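Iminosuccinate reductase (Paracoccus denitrificans, PDB 6RQA) reduces iminosuccinate to L-aspartate with NADH, regenerating the amino donor for the first step of the beta-hydroxyaspartate cycle of glyoxylate assimilation. Local coordinates at residues A[216-220]-A[247-251]; A[271-275]-A[309-313]; A[226-231]-A[253-257]; A[156-162]-A[185-189]. All blocks are in the same frame, centred on the assembly; numbering follows the deposited sequence.

Contact 1: A[216-220]-A[247-251]. With NAD (nicotinamide-adenine-dinucleotide), chain C.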
# COMPACT_ATOMS: atom_id res chain seq x y z
N VAL A 216 -17.35 18.78 18.61
CA VAL A 216 -16.44 17.78 18.07
C VAL A 216 -17.02 16.40 18.36
O VAL A 216 -17.17 16.02 19.53
CB VAL A 216 -15.02 17.90 18.66
CG1 VAL A 216 -14.15 16.74 18.19
CG2 VAL A 216 -14.40 19.23 18.28
N SER A 217 -17.36 15.67 17.31
CA SER A 217 -17.90 14.32 17.42
C SER A 217 -16.84 13.32 16.97
O SER A 217 -16.20 13.51 15.93
CB SER A 217 -19.17 14.16 16.58
OG SER A 217 -18.93 14.47 15.22
N ILE A 218 -16.66 12.26 17.76
CA ILE A 218 -15.60 11.29 17.52
C ILE A 218 -16.11 9.90 17.90
O ILE A 218 -15.44 9.13 18.60
CB ILE A 218 -14.32 11.69 18.28
CG1 ILE A 218 -13.12 10.82 17.90
CG2 ILE A 218 -14.56 11.75 19.80
CD1 ILE A 218 -12.60 11.07 16.50
N THR A 219 -17.31 9.57 17.44
CA THR A 219 -17.96 8.30 17.76
C THR A 219 -17.93 7.36 16.56
O THR A 219 -17.82 7.78 15.41
CB THR A 219 -19.41 8.51 18.20
OG1 THR A 219 -20.19 8.92 17.07
CG2 THR A 219 -19.50 9.58 19.27
N SER A 220 -18.02 6.06 16.86
CA SER A 220 -18.18 5.03 15.84
C SER A 220 -19.65 4.62 15.82
O SER A 220 -20.05 3.60 16.37
CB SER A 220 -17.26 3.85 16.12
OG SER A 220 -17.36 2.88 15.10
N LYS A 247 -21.11 4.38 8.33
CA LYS A 247 -21.11 5.12 9.58
C LYS A 247 -21.86 6.44 9.43
O LYS A 247 -21.95 7.00 8.33
CB LYS A 247 -19.68 5.39 10.06
CG LYS A 247 -18.95 4.16 10.58
CD LYS A 247 -17.54 4.50 11.02
CE LYS A 247 -16.82 3.27 11.56
NZ LYS A 247 -15.41 3.59 11.95
N GLN A 248 -22.39 6.93 10.54
CA GLN A 248 -23.17 8.16 10.53
C GLN A 248 -23.19 8.76 11.93
O GLN A 248 -23.37 8.04 12.91
CB GLN A 248 -24.60 7.91 10.04
CG GLN A 248 -25.45 9.16 9.94
CD GLN A 248 -26.87 8.87 9.50
OE1 GLN A 248 -27.29 7.72 9.44
NE2 GLN A 248 -27.62 9.92 9.18
N GLU A 249 -23.00 10.07 12.00
CA GLU A 249 -23.06 10.80 13.26
C GLU A 249 -24.11 11.90 13.26
O GLU A 249 -24.75 12.13 14.28
CB GLU A 249 -21.69 11.43 13.57
CG GLU A 249 -20.65 10.45 14.09
CD GLU A 249 -19.37 11.13 14.52
OE1 GLU A 249 -18.91 12.04 13.79
OE2 GLU A 249 -18.83 10.78 15.58
N LEU A 250 -24.31 12.58 12.13
CA LEU A 250 -25.14 13.77 12.07
C LEU A 250 -26.43 13.50 11.31
O LEU A 250 -26.54 12.53 10.55
CB LEU A 250 -24.38 14.93 11.42
CG LEU A 250 -23.50 15.82 12.30
CD1 LEU A 250 -22.47 15.02 13.08
CD2 LEU A 250 -22.80 16.87 11.45
N ASP A 251 -27.40 14.38 11.52
CA ASP A 251 -28.62 14.36 10.73
C ASP A 251 -28.31 14.92 9.34
O ASP A 251 -27.77 16.02 9.23
CB ASP A 251 -29.70 15.19 11.42
CG ASP A 251 -31.04 15.12 10.73
OD1 ASP A 251 -31.21 14.28 9.83
OD2 ASP A 251 -31.94 15.91 11.10
PA NAD C . -13.58 4.10 20.60
O1A NAD C . -14.33 2.85 20.26
O2A NAD C . -12.54 4.37 21.64
O5B NAD C . -14.92 5.01 21.22
C5B NAD C . -15.99 4.78 20.39
C4B NAD C . -17.15 5.62 20.85
O4B NAD C . -18.18 5.50 19.90
C3B NAD C . -17.63 4.97 22.14
O3B NAD C . -16.93 5.62 23.16
C2B NAD C . -19.12 5.32 22.13
O2B NAD C . -19.37 6.57 22.69
C1B NAD C . -19.43 5.43 20.58
N9A NAD C . -20.09 4.22 20.09
C8A NAD C . -19.66 2.88 20.08
N7A NAD C . -20.54 2.05 19.54
C5A NAD C . -21.62 2.88 19.16
C6A NAD C . -22.86 2.61 18.53
N6A NAD C . -23.18 1.33 18.18
N1A NAD C . -23.74 3.63 18.27
C2A NAD C . -23.35 4.89 18.65
N3A NAD C . -22.20 5.29 19.25
C4A NAD C . -21.35 4.24 19.49
O3 NAD C . -13.28 4.59 19.09
PN NAD C . -12.12 5.66 18.95
O1N NAD C . -12.06 6.85 19.87
O2N NAD C . -11.03 4.79 18.43
O5D NAD C . -12.44 6.52 17.42
C5D NAD C . -13.80 6.60 17.30
C4D NAD C . -14.13 6.95 15.87
O4D NAD C . -13.09 7.82 15.37
C3D NAD C . -14.05 5.62 15.05
O3D NAD C . -15.21 5.57 14.31
C2D NAD C . -12.81 5.84 14.16
O2D NAD C . -12.96 5.39 12.86
C1D NAD C . -12.85 7.39 14.06
N1N NAD C . -11.47 7.90 13.68
C2N NAD C . -11.45 8.92 12.77
C3N NAD C . -10.22 9.44 12.36
C7N NAD C . -10.29 10.56 11.37
O7N NAD C . -9.28 11.10 10.93
N7N NAD C . -11.55 10.96 10.98
C4N NAD C . -9.04 8.92 12.88
C5N NAD C . -9.09 7.88 13.80
C6N NAD C . -10.33 7.36 14.20
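T219 and E249 face each other with their CA atoms 7.2 Å apart, where residues 217-220, leaving strand 214-217, run roughly antiparallel to 247-250 (153° between their directions) without backbone-to-backbone pairing. A single carboxylate spans the gap. The extended side chain of E249 brings OE2 to the backbone N of T219, at 2.7 Å and 159° and met nearly end-on, while T219 OG1 donates to the anti lone pair of OE2, also at 2.7 Å. The hydroxyl reaches it because chi1 of T219 (70°) sets OG1 between the backbone N and the carbonyl carbon. The other oxygen, OE1, accepts from S217 OG at 2.8 Å from above the carboxylate plane, and G241 N joins it. With an alanine here instead of E249, T219 N and the two hydroxyls would probably lose their shared acceptor, freeing the loop after the strand to shift. Beside this carboxylate lies the cofactor: S220 N donates to NAD O4B at 3.1 Å, and the outstretched K247 passes S220 OG with its CE and brings NZ to NAD O3D, also at 3.1 Å, while forming a salt bridge with D243. Four donors around one buried carboxylate are likely to stabilise its negative charge, fixing the backbone that presents S220 N to the adenosine ribose.

Contact 2: A[271-275]-A[309-313]. With NAD (nicotinamide-adenine-dinucleotide), chain C.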
# COMPACT_ATOMS: atom_id res chain seq x y z
N ILE A 271 -17.04 8.00 2.09
CA ILE A 271 -16.89 7.40 3.42
C ILE A 271 -17.06 8.41 4.54
O ILE A 271 -17.16 8.00 5.71
CB ILE A 271 -15.53 6.69 3.56
CG1 ILE A 271 -14.38 7.66 3.31
CG2 ILE A 271 -15.45 5.50 2.61
CD1 ILE A 271 -13.01 7.06 3.49
N GLY A 272 -17.10 9.71 4.24
CA GLY A 272 -17.23 10.73 5.25
C GLY A 272 -18.67 10.92 5.70
O GLY A 272 -19.57 10.15 5.37
N GLU A 273 -18.88 11.99 6.46
CA GLU A 273 -20.21 12.28 6.99
C GLU A 273 -21.16 12.72 5.89
O GLU A 273 -22.38 12.51 5.99
CB GLU A 273 -20.12 13.34 8.09
CG GLU A 273 -21.40 13.53 8.89
CD GLU A 273 -21.84 12.26 9.60
OE1 GLU A 273 -23.03 11.90 9.48
OE2 GLU A 273 -21.00 11.63 10.27
N CYS A 274 -20.64 13.33 4.82
CA CYS A 274 -21.47 13.79 3.71
C CYS A 274 -22.02 12.66 2.85
O CYS A 274 -22.81 12.94 1.95
CB CYS A 274 -20.67 14.76 2.84
SG CYS A 274 -20.05 16.22 3.71
N GLN A 275 -21.63 11.41 3.10
CA GLN A 275 -22.07 10.30 2.26
C GLN A 275 -23.58 10.12 2.29
O GLN A 275 -24.15 9.57 1.34
CB GLN A 275 -21.38 9.01 2.69
CG GLN A 275 -21.87 8.47 4.03
CD GLN A 275 -21.13 7.21 4.45
OE1 GLN A 275 -21.53 6.10 4.09
NE2 GLN A 275 -20.07 7.37 5.22
N ILE A 309 -19.37 22.86 9.12
CA ILE A 309 -19.02 21.47 9.39
C ILE A 309 -17.70 21.15 8.70
O ILE A 309 -17.51 21.49 7.53
CB ILE A 309 -20.12 20.50 8.92
CG1 ILE A 309 -21.41 20.72 9.70
CG2 ILE A 309 -19.66 19.06 9.05
CD1 ILE A 309 -22.53 19.79 9.29
N PHE A 310 -16.79 20.52 9.43
CA PHE A 310 -15.57 19.97 8.86
C PHE A 310 -15.67 18.45 8.88
O PHE A 310 -15.73 17.84 9.95
CB PHE A 310 -14.33 20.43 9.64
CG PHE A 310 -13.09 19.67 9.29
CD1 PHE A 310 -12.55 19.74 8.01
CD2 PHE A 310 -12.47 18.87 10.23
CE1 PHE A 310 -11.41 19.04 7.68
CE2 PHE A 310 -11.32 18.16 9.91
CZ PHE A 310 -10.79 18.24 8.63
N ASP A 311 -15.69 17.85 7.69
CA ASP A 311 -15.84 16.40 7.55
C ASP A 311 -14.45 15.77 7.54
O ASP A 311 -13.85 15.50 6.50
CB ASP A 311 -16.62 16.06 6.29
CG ASP A 311 -17.05 14.61 6.24
OD1 ASP A 311 -16.83 13.88 7.24
OD2 ASP A 311 -17.60 14.19 5.20
N GLY A 312 -13.92 15.53 8.74
CA GLY A 312 -12.62 14.92 8.88
C GLY A 312 -12.63 13.42 8.64
O GLY A 312 -13.10 12.65 9.49
N THR A 313 -12.11 12.99 7.49
CA THR A 313 -12.07 11.58 7.15
C THR A 313 -10.71 10.94 7.38
O THR A 313 -10.65 9.72 7.57
CB THR A 313 -12.48 11.37 5.68
OG1 THR A 313 -11.51 12.00 4.83
CG2 THR A 313 -13.84 11.98 5.42
PA NAD C . -13.58 4.10 20.60
O1A NAD C . -14.33 2.85 20.26
O2A NAD C . -12.54 4.37 21.64
O5B NAD C . -14.92 5.01 21.22
C5B NAD C . -15.99 4.78 20.39
C4B NAD C . -17.15 5.62 20.85
O4B NAD C . -18.18 5.50 19.90
C3B NAD C . -17.63 4.97 22.14
O3B NAD C . -16.93 5.62 23.16
C2B NAD C . -19.12 5.32 22.13
O2B NAD C . -19.37 6.57 22.69
C1B NAD C . -19.43 5.43 20.58
N9A NAD C . -20.09 4.22 20.09
C8A NAD C . -19.66 2.88 20.08
N7A NAD C . -20.54 2.05 19.54
C5A NAD C . -21.62 2.88 19.16
C6A NAD C . -22.86 2.61 18.53
N6A NAD C . -23.18 1.33 18.18
N1A NAD C . -23.74 3.63 18.27
C2A NAD C . -23.35 4.89 18.65
N3A NAD C . -22.20 5.29 19.25
C4A NAD C . -21.35 4.24 19.49
O3 NAD C . -13.28 4.59 19.09
PN NAD C . -12.12 5.66 18.95
O1N NAD C . -12.06 6.85 19.87
O2N NAD C . -11.03 4.79 18.43
O5D NAD C . -12.44 6.52 17.42
C5D NAD C . -13.80 6.60 17.30
C4D NAD C . -14.13 6.95 15.87
O4D NAD C . -13.09 7.82 15.37
C3D NAD C . -14.05 5.62 15.05
O3D NAD C . -15.21 5.57 14.31
C2D NAD C . -12.81 5.84 14.16
O2D NAD C . -12.96 5.39 12.86
C1D NAD C . -12.85 7.39 14.06
N1N NAD C . -11.47 7.90 13.68
C2N NAD C . -11.45 8.92 12.77
C3N NAD C . -10.22 9.44 12.36
C7N NAD C . -10.29 10.56 11.37
O7N NAD C . -9.28 11.10 10.93
N7N NAD C . -11.55 10.96 10.98
C4N NAD C . -9.04 8.92 12.88
C5N NAD C . -9.09 7.88 13.80
C6N NAD C . -10.33 7.36 14.20
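E273 and C274 offer their backbone N-H groups to D311, so that the last residue of strand 307-311 in the Rossmann-like parallel sheet grips a type I beta turn running from G272 to Q275. This is the tight, buried part of the contact. E273 N meets D311 OD1 on its syn side at 2.9 Å and 173°, nearly straight, with only a weak second bond to OD2; C274 N reaches OD2 at 3.2 Å from above the carboxylate plane. D311 can serve both because its CG stands anti to the backbone N (chi1 -169°), pointing the carboxylate across at the turn. S268 OG adds a further bond to OD2. Next to it, G272 lays its bare CA against the methyl CG2 of T313, 3.6 Å away, while T313 OG1 is engaged by D263 and Q267.

The contact is looser at I271 and Q275, which are partly exposed and make no close contact with 309-313. Q275 is nonetheless held: NE2 donates to G272 O at 2.8 Å and to T244 O, and OE1 accepts from G246 N. The carboxylate of E273 serves other partners, T242 OG1 and the backbone N atoms of E249 and L250. On the cofactor side, an inverse gamma turn centred on D311 ends the strand, and the carbonyl O of G312 accepts from the nicotinamide amide N7N of NAD at 2.7 Å.

Contact 3: A[226-231]-A[253-257]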
# COMPACT_ATOMS: atom_id res chain seq x y z
N LEU A 226 -26.56 13.86 16.57
CA LEU A 226 -26.88 15.29 16.63
C LEU A 226 -27.89 15.61 15.53
O LEU A 226 -27.57 15.52 14.34
CB LEU A 226 -25.61 16.11 16.48
CG LEU A 226 -25.71 17.62 16.73
CD1 LEU A 226 -26.17 17.90 18.15
CD2 LEU A 226 -24.38 18.30 16.45
N MET A 227 -29.10 15.98 15.93
CA MET A 227 -30.18 16.21 14.99
C MET A 227 -30.15 17.65 14.46
O MET A 227 -29.41 18.51 14.95
CB MET A 227 -31.53 15.91 15.64
CG MET A 227 -31.66 14.47 16.11
SD MET A 227 -31.24 13.29 14.81
CE MET A 227 -32.49 13.68 13.59
N ASN A 228 -30.98 17.90 13.45
CA ASN A 228 -30.99 19.20 12.80
C ASN A 228 -31.46 20.30 13.75
O ASN A 228 -30.82 21.35 13.86
CB ASN A 228 -31.88 19.16 11.55
CG ASN A 228 -31.87 20.46 10.78
OD1 ASN A 228 -30.86 21.17 10.76
ND2 ASN A 228 -32.98 20.78 10.15
N GLU A 229 -32.57 20.07 14.44
CA GLU A 229 -33.11 21.08 15.35
C GLU A 229 -32.36 21.16 16.67
O GLU A 229 -32.66 22.04 17.48
CB GLU A 229 -34.60 20.81 15.61
CG GLU A 229 -35.49 21.07 14.41
CD GLU A 229 -35.29 22.46 13.81
OE1 GLU A 229 -34.48 22.59 12.87
OE2 GLU A 229 -35.94 23.41 14.29
N HIS A 230 -31.39 20.26 16.91
CA HIS A 230 -30.56 20.38 18.10
C HIS A 230 -29.65 21.59 18.02
O HIS A 230 -29.53 22.36 18.98
CB HIS A 230 -29.74 19.10 18.29
CG HIS A 230 -30.51 17.95 18.84
ND1 HIS A 230 -30.04 16.65 18.81
CD2 HIS A 230 -31.73 17.89 19.44
CE1 HIS A 230 -30.93 15.85 19.36
NE2 HIS A 230 -31.96 16.58 19.75
N VAL A 231 -29.00 21.79 16.87
CA VAL A 231 -28.03 22.86 16.72
C VAL A 231 -28.76 24.19 16.60
O VAL A 231 -29.61 24.38 15.72
CB VAL A 231 -27.13 22.62 15.50
CG1 VAL A 231 -26.11 23.73 15.35
CG2 VAL A 231 -26.45 21.27 15.61
N ALA A 253 -30.15 16.36 7.33
CA ALA A 253 -30.75 17.68 7.20
C ALA A 253 -29.87 18.76 7.81
O ALA A 253 -29.77 19.87 7.27
CB ALA A 253 -32.14 17.69 7.85
N LEU A 254 -29.21 18.45 8.93
CA LEU A 254 -28.26 19.38 9.52
C LEU A 254 -27.05 19.57 8.61
O LEU A 254 -26.54 20.69 8.47
CB LEU A 254 -27.82 18.88 10.89
CG LEU A 254 -26.65 19.59 11.57
CD1 LEU A 254 -27.00 21.04 11.88
CD2 LEU A 254 -26.23 18.85 12.82
N VAL A 255 -26.59 18.49 7.98
CA VAL A 255 -25.48 18.59 7.03
C VAL A 255 -25.87 19.43 5.82
O VAL A 255 -25.03 20.11 5.23
CB VAL A 255 -25.01 17.18 6.62
CG1 VAL A 255 -23.82 17.25 5.69
CG2 VAL A 255 -24.68 16.35 7.86
N ALA A 256 -27.15 19.41 5.45
CA ALA A 256 -27.57 20.09 4.23
C ALA A 256 -27.58 21.61 4.39
O ALA A 256 -27.36 22.33 3.41
CB ALA A 256 -28.96 19.60 3.80
N ARG A 257 -27.82 22.12 5.60
CA ARG A 257 -27.93 23.55 5.82
C ARG A 257 -26.63 24.18 6.32
O ARG A 257 -26.62 25.35 6.69
CB ARG A 257 -29.06 23.85 6.80
CG ARG A 257 -28.72 23.69 8.28
CD ARG A 257 -29.84 24.24 9.15
NE ARG A 257 -29.36 24.88 10.37
CZ ARG A 257 -29.35 24.29 11.56
NH1 ARG A 257 -29.80 23.06 11.71
NH2 ARG A 257 -28.89 24.95 12.62
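L254 and N228 come together backbone to backbone, their CA atoms 4.3 Å apart, and the first shell of the contact has an apolar and a polar half. In the apolar half, both methyls of L254 rest against V231 CG2, with L254 CD2 3.7 Å from it. The two side chains cross at about a right angle. L254 CD2 also touches L226 CD2 at 4.1 Å, and L254 CG stands anti to its backbone N (chi1 170°), which carries both methyls toward the loop. Were L254 cut back to a glycine, L226 and V231 would probably be left without the leucine methyls packed against them on the helix side, and a gap would open there.

In the polar half, R257 closes over the loop with its guanidinium. NH1 donates to N228 O at 2.9 Å, and NH2 to V231 O at 3.2 Å, each from above the carbonyl plane. N228 OD1 also lies at the edge of the guanidinium, close to NH1, although the modelled separation is too short to be trusted in detail; the amide and guanidinium planes are turned 52° apart. A253 CB packs 3.9 Å from N228 ND2, where both residues are partly exposed.

Further out, I237 of strand 235-239 lies against L226, V231 and L254, and V307 of strand 307-311 touches V231 and R257. D251 holds the two partners in place: its OD2 accepts from N228 N, while OD1 makes a weak bond to A253 N. The arrangement is a short helix with an aspartate N-cap, pinned to a connecting loop over the parallel sheet of a Rossmann-like domain.

Contact 4: A[156-162]-A[185-189]. With NAD (nicotinamide-adenine-dinucleotide), chain C.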
# COMPACT_ATOMS: atom_id res chain seq x y z
N ALA A 156 -16.87 9.90 24.06
CA ALA A 156 -15.90 9.82 25.14
C ALA A 156 -14.96 8.63 24.96
O ALA A 156 -14.50 8.04 25.94
CB ALA A 156 -16.60 9.74 26.50
N GLY A 157 -14.66 8.29 23.71
CA GLY A 157 -13.79 7.17 23.43
C GLY A 157 -12.33 7.46 23.70
O GLY A 157 -11.99 8.42 24.40
N HIS A 158 -11.44 6.63 23.14
CA HIS A 158 -10.01 6.80 23.37
C HIS A 158 -9.51 8.13 22.82
O HIS A 158 -8.78 8.86 23.50
CB HIS A 158 -9.25 5.63 22.75
CG HIS A 158 -7.76 5.82 22.73
ND1 HIS A 158 -7.07 6.12 21.57
CD2 HIS A 158 -6.83 5.75 23.71
CE1 HIS A 158 -5.78 6.23 21.85
NE2 HIS A 158 -5.61 6.01 23.14
N GLN A 159 -9.90 8.46 21.59
CA GLN A 159 -9.38 9.65 20.93
C GLN A 159 -10.05 10.94 21.40
O GLN A 159 -9.55 12.02 21.09
CB GLN A 159 -9.53 9.52 19.42
CG GLN A 159 -8.70 8.40 18.83
CD GLN A 159 -8.68 8.43 17.32
OE1 GLN A 159 -9.47 9.13 16.69
NE2 GLN A 159 -7.77 7.67 16.72
N SER A 160 -11.15 10.84 22.15
CA SER A 160 -11.84 12.05 22.61
C SER A 160 -10.95 12.90 23.51
O SER A 160 -11.07 14.13 23.52
CB SER A 160 -13.13 11.68 23.34
OG SER A 160 -12.85 10.93 24.51
N ALA A 161 -10.06 12.26 24.28
CA ALA A 161 -9.13 13.02 25.11
C ALA A 161 -8.18 13.84 24.26
O ALA A 161 -7.93 15.02 24.55
CB ALA A 161 -8.36 12.07 26.03
N PHE A 162 -7.63 13.24 23.20
CA PHE A 162 -6.74 13.97 22.31
C PHE A 162 -7.46 15.12 21.62
O PHE A 162 -6.88 16.20 21.41
CB PHE A 162 -6.12 13.02 21.28
CG PHE A 162 -5.36 11.89 21.89
CD1 PHE A 162 -4.02 12.03 22.21
CD2 PHE A 162 -5.98 10.68 22.16
CE1 PHE A 162 -3.31 10.99 22.78
CE2 PHE A 162 -5.28 9.63 22.73
CZ PHE A 162 -3.94 9.79 23.04
N MET A 185 -18.56 6.28 30.14
CA MET A 185 -17.28 6.73 29.62
C MET A 185 -17.07 8.23 29.78
O MET A 185 -15.97 8.72 29.50
CB MET A 185 -17.14 6.36 28.15
CG MET A 185 -16.62 4.95 27.91
SD MET A 185 -16.46 4.56 26.15
CE MET A 185 -18.16 4.17 25.74
N LEU A 186 -18.08 8.97 30.24
CA LEU A 186 -17.96 10.42 30.38
C LEU A 186 -16.88 10.83 31.38
O LEU A 186 -16.47 11.99 31.39
CB LEU A 186 -19.30 11.03 30.79
CG LEU A 186 -20.38 11.06 29.71
CD1 LEU A 186 -21.72 11.48 30.29
CD2 LEU A 186 -19.98 11.98 28.57
N SER A 187 -16.42 9.90 32.22
CA SER A 187 -15.34 10.22 33.15
C SER A 187 -14.05 10.56 32.41
O SER A 187 -13.22 11.31 32.94
CB SER A 187 -15.11 9.05 34.10
OG SER A 187 -14.87 7.85 33.39
N ARG A 188 -13.87 10.03 31.20
CA ARG A 188 -12.68 10.36 30.42
C ARG A 188 -12.69 11.81 29.98
O ARG A 188 -11.64 12.46 29.91
CB ARG A 188 -12.58 9.42 29.22
CG ARG A 188 -11.33 9.62 28.37
CD ARG A 188 -11.14 8.45 27.42
NE ARG A 188 -10.03 8.67 26.49
CZ ARG A 188 -8.78 8.32 26.72
NH1 ARG A 188 -7.84 8.56 25.82
NH2 ARG A 188 -8.46 7.72 27.86
N LEU A 189 -13.88 12.35 29.67
CA LEU A 189 -13.98 13.76 29.30
C LEU A 189 -13.76 14.66 30.51
O LEU A 189 -13.08 15.69 30.41
CB LEU A 189 -15.33 14.05 28.66
CG LEU A 189 -15.66 13.30 27.37
CD1 LEU A 189 -17.01 13.74 26.82
CD2 LEU A 189 -14.57 13.51 26.33
PA NAD C . -13.58 4.10 20.60
O1A NAD C . -14.33 2.85 20.26
O2A NAD C . -12.54 4.37 21.64
O5B NAD C . -14.92 5.01 21.22
C5B NAD C . -15.99 4.78 20.39
C4B NAD C . -17.15 5.62 20.85
O4B NAD C . -18.18 5.50 19.90
C3B NAD C . -17.63 4.97 22.14
O3B NAD C . -16.93 5.62 23.16
C2B NAD C . -19.12 5.32 22.13
O2B NAD C . -19.37 6.57 22.69
C1B NAD C . -19.43 5.43 20.58
N9A NAD C . -20.09 4.22 20.09
C8A NAD C . -19.66 2.88 20.08
N7A NAD C . -20.54 2.05 19.54
C5A NAD C . -21.62 2.88 19.16
C6A NAD C . -22.86 2.61 18.53
N6A NAD C . -23.18 1.33 18.18
N1A NAD C . -23.74 3.63 18.27
C2A NAD C . -23.35 4.89 18.65
N3A NAD C . -22.20 5.29 19.25
C4A NAD C . -21.35 4.24 19.49
O3 NAD C . -13.28 4.59 19.09
PN NAD C . -12.12 5.66 18.95
O1N NAD C . -12.06 6.85 19.87
O2N NAD C . -11.03 4.79 18.43
O5D NAD C . -12.44 6.52 17.42
C5D NAD C . -13.80 6.60 17.30
C4D NAD C . -14.13 6.95 15.87
O4D NAD C . -13.09 7.82 15.37
C3D NAD C . -14.05 5.62 15.05
O3D NAD C . -15.21 5.57 14.31
C2D NAD C . -12.81 5.84 14.16
O2D NAD C . -12.96 5.39 12.86
C1D NAD C . -12.85 7.39 14.06
N1N NAD C . -11.47 7.90 13.68
C2N NAD C . -11.45 8.92 12.77
C3N NAD C . -10.22 9.44 12.36
C7N NAD C . -10.29 10.56 11.37
O7N NAD C . -9.28 11.10 10.93
N7N NAD C . -11.55 10.96 10.98
C4N NAD C . -9.04 8.92 12.88
C5N NAD C . -9.09 7.88 13.80
C6N NAD C . -10.33 7.36 14.20
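R188 supplies the polar grip, reaching from the start of helix 186-195 to the carbonyls at the start of helix 158-170. Its NH1 donates to H158 O in the carbonyl plane and on a lone pair, at a modelled distance that is short for this resolution, while NE makes two weak bonds, to G157 O and H158 O. CG anti to the backbone N (chi1 -177°), followed by an extended chain, carries the group that far. S160 OG donates to the same G157 O at 2.7 Å. The guanidinium is also packed: A161 CB lies over one face, and the H158 ring, its plane 22° from that of the guanidinium, comes obliquely near NH1.

Residues 156-159, the loop after strand 150-154 and the first turn of helix 158-170, form the phosphate-binding element of a Rossmann-type beta-alpha unit. H158 N donates to NAD O2A at 2.9 Å and Q159 N to NAD O1N at 3.2 Å, both nearly straight, so each phosphate receives one backbone N-H. M185 bends at its last torsion to set its CE methyl in van der Waals contact with the adenosine ribose.

Apolar contacts join A156, M185 and L189. A156 CB meets M185 CB and L189 CG, each at 3.8 Å, and L189 CD2 packs against S160.

From the N terminus, contact 4 comes first, closing the loop through strand 175-179 and joining the turn after strand 150-154 to helix 186-195. It is complete before contact 1 opens at strand 214-217. Contacts 1 and 3 then cross: 226-231 lies within the loop that 247-251 closes, but finds its own partner later, at 253-257. Contact 2 follows in series, tying the turn at 271-275 back to strand 307-311. Contact 1 sits at the junction, touching each of the others, whereas contacts 2 and 4, with centres about 21 Å apart, do not meet. Contacts 1, 2 and 4 all line the NAD site; contact 3 lies toward the periphery.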